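PDB 3VTH: hydrogenase maturation factor from Thermoanaerobacter tengcongensis, which probably transfers the carbamoyl group of carbamoyl phosphate, with ATP, to the C-terminal cysteine of HypE during maturation of [NiFe]-hydrogenases. Local coordinates for residues 233-238 and 292-297. Residues are numbered along the deposited sequence; the frame is centred on the assembly and turned at random.
Sequences LDDEAV and KLAKGI
The capped N-terminus of helix 235-245 packs against the loop between strands 283-287 and 303-307, Asp235 and Val238 meeting the type II turn Ala294-Ile297. Asp235 OD2 accepts from Lys295 N at 3.1 Å; the bond is bent (140°), and the N-H arrives from above the carboxylate plane. The Lys295 chain, bent at chi3, runs obliquely past the same carboxylate, its CE 3.8 Å from Asp235 OD1, while the charged ends stay apart, NZ to OD1 4.9 Å. Ala294 points its CB at the other segment, 3.6 Å from Leu233 C. Deeper in, the two methyls of Val238 face different partners: CG1, anti to the backbone N (chi1 172°), lies 3.3 Å from Gly296 O, and CG2 meets Ile297 CD1 at 3.8 Å, the two side chains crossing at about a right angle. Gly296 has a positive phi of 86°, where a CB would press on Lys295 O and also crowd Val238 CG1. At the other end Leu233 CD2 touches Leu293 CD2 at 3.7 Å, both leucines also resting on Tyr265 and Pro324. Behind the contact, Asp234 N-caps the helix, its OD1 accepting from Ala237 N and, weakly, from Glu236 N. This is helix-start-to-loop packing within the YrdC-like domain, on a loop whose Ile297 side chain lies about 7 Å from the bound ATP analogue.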
loop_
_atom_site.group_PDB
_atom_site.type_symbol
_atom_site.label_atom_id
_atom_site.label_comp_id
_atom_site.label_asym_id
_atom_site.label_seq_id
_atom_site.Cartn_x
_atom_site.Cartn_y
_atom_site.Cartn_z
ATOM N N LEU A 233 7.430 -0.711 -24.972
ATOM C CA LEU A 233 8.040 0.108 -26.027
ATOM C C LEU A 233 7.133 0.210 -27.261
ATOM O O LEU A 233 7.441 0.949 -28.217
ATOM C CB LEU A 233 9.422 -0.444 -26.447
ATOM C CG LEU A 233 10.564 -0.571 -25.420
ATOM C CD1 LEU A 233 11.866 -0.987 -26.123
ATOM C CD2 LEU A 233 10.784 0.716 -24.674
ATOM N N ASP A 234 6.012 -0.515 -27.234
ATOM C CA ASP A 234 5.110 -0.592 -28.391
ATOM C C ASP A 234 3.913 0.368 -28.261
ATOM O O ASP A 234 2.936 0.068 -27.557
ATOM C CB ASP A 234 4.661 -2.055 -28.606
ATOM C CG ASP A 234 3.912 -2.271 -29.920
ATOM O OD1 ASP A 234 3.233 -1.348 -30.399
ATOM O OD2 ASP A 234 3.977 -3.397 -30.466
ATOM N N ASP A 235 4.009 1.505 -28.961
ATOM C CA ASP A 235 2.987 2.565 -28.973
ATOM C C ASP A 235 1.555 2.064 -29.210
ATOM O O ASP A 235 0.646 2.408 -28.452
ATOM C CB ASP A 235 3.302 3.624 -30.044
ATOM C CG ASP A 235 4.239 4.732 -29.557
ATOM O OD1 ASP A 235 4.250 5.812 -30.188
ATOM O OD2 ASP A 235 4.985 4.543 -28.589
ATOM N N GLU A 236 1.340 1.268 -30.259
ATOM C CA GLU A 236 -0.026 0.848 -30.589
ATOM C C GLU A 236 -0.555 -0.229 -29.629
ATOM O O GLU A 236 -1.761 -0.266 -29.349
ATOM C CB GLU A 236 -0.196 0.476 -32.084
ATOM C CG GLU A 236 -0.244 -1.006 -32.387
ATOM C CD GLU A 236 -0.476 -1.307 -33.866
ATOM O OE1 GLU A 236 -1.424 -0.749 -34.458
ATOM O OE2 GLU A 236 0.289 -2.124 -34.430
ATOM N N ALA A 237 0.345 -1.061 -29.090
ATOM C CA ALA A 237 -0.050 -2.095 -28.136
ATOM C C ALA A 237 -0.582 -1.453 -26.865
ATOM O O ALA A 237 -1.585 -1.901 -26.310
ATOM C CB ALA A 237 1.118 -3.038 -27.813
ATOM N N VAL A 238 0.106 -0.402 -26.422
ATOM C CA VAL A 238 -0.278 0.362 -25.235
ATOM C C VAL A 238 -1.620 1.051 -25.467
ATOM O O VAL A 238 -2.501 0.972 -24.611
ATOM C CB VAL A 238 0.826 1.379 -24.822
ATOM C CG1 VAL A 238 0.351 2.319 -23.683
ATOM C CG2 VAL A 238 2.088 0.642 -24.409
ATOM N N LYS A 292 13.328 6.767 -23.226
ATOM C CA LYS A 292 11.880 6.911 -23.092
ATOM C C LYS A 292 11.144 5.621 -23.433
ATOM O O LYS A 292 11.503 4.941 -24.376
ATOM C CB LYS A 292 11.380 8.032 -24.008
ATOM C CG LYS A 292 11.636 9.436 -23.475
ATOM C CD LYS A 292 10.930 10.471 -24.345
ATOM C CE LYS A 292 11.318 11.874 -23.945
ATOM N NZ LYS A 292 12.617 12.257 -24.564
ATOM N N LEU A 293 10.115 5.293 -22.652
ATOM C CA LEU A 293 9.190 4.221 -23.017
ATOM C C LEU A 293 8.177 4.762 -24.046
ATOM O O LEU A 293 8.264 5.925 -24.450
ATOM C CB LEU A 293 8.509 3.641 -21.770
ATOM C CG LEU A 293 9.414 3.022 -20.696
ATOM C CD1 LEU A 293 8.632 2.623 -19.422
ATOM C CD2 LEU A 293 10.205 1.823 -21.229
ATOM N N ALA A 294 7.241 3.920 -24.480
ATOM C CA ALA A 294 6.246 4.304 -25.491
ATOM C C ALA A 294 5.311 5.399 -24.983
ATOM O O ALA A 294 5.139 5.553 -23.774
ATOM C CB ALA A 294 5.433 3.089 -25.900
ATOM N N LYS A 295 4.707 6.148 -25.905
ATOM C CA LYS A 295 3.625 7.085 -25.559
ATOM C C LYS A 295 2.464 6.330 -24.907
ATOM O O LYS A 295 2.219 5.169 -25.228
ATOM C CB LYS A 295 3.129 7.854 -26.793
ATOM C CG LYS A 295 4.222 8.628 -27.518
ATOM C CD LYS A 295 3.688 9.822 -28.344
ATOM C CE LYS A 295 3.165 9.397 -29.714
ATOM N NZ LYS A 295 3.138 10.516 -30.725
ATOM N N GLY A 296 1.771 6.979 -23.973
ATOM C CA GLY A 296 0.655 6.341 -23.280
ATOM C C GLY A 296 1.030 5.509 -22.066
ATOM O O GLY A 296 0.173 4.839 -21.490
ATOM N N ILE A 297 2.303 5.523 -21.668
ATOM C CA ILE A 297 2.684 4.851 -20.423
ATOM C C ILE A 297 2.438 5.814 -19.256
ATOM O O ILE A 297 1.664 5.518 -18.322
ATOM C CB ILE A 297 4.179 4.356 -20.416
ATOM C CG1 ILE A 297 4.448 3.275 -21.485
ATOM C CG2 ILE A 297 4.613 3.896 -19.023
ATOM C CD1 ILE A 297 3.690 2.000 -21.292
HETATM O O HOH W 1 0.480 4.665 -26.864
#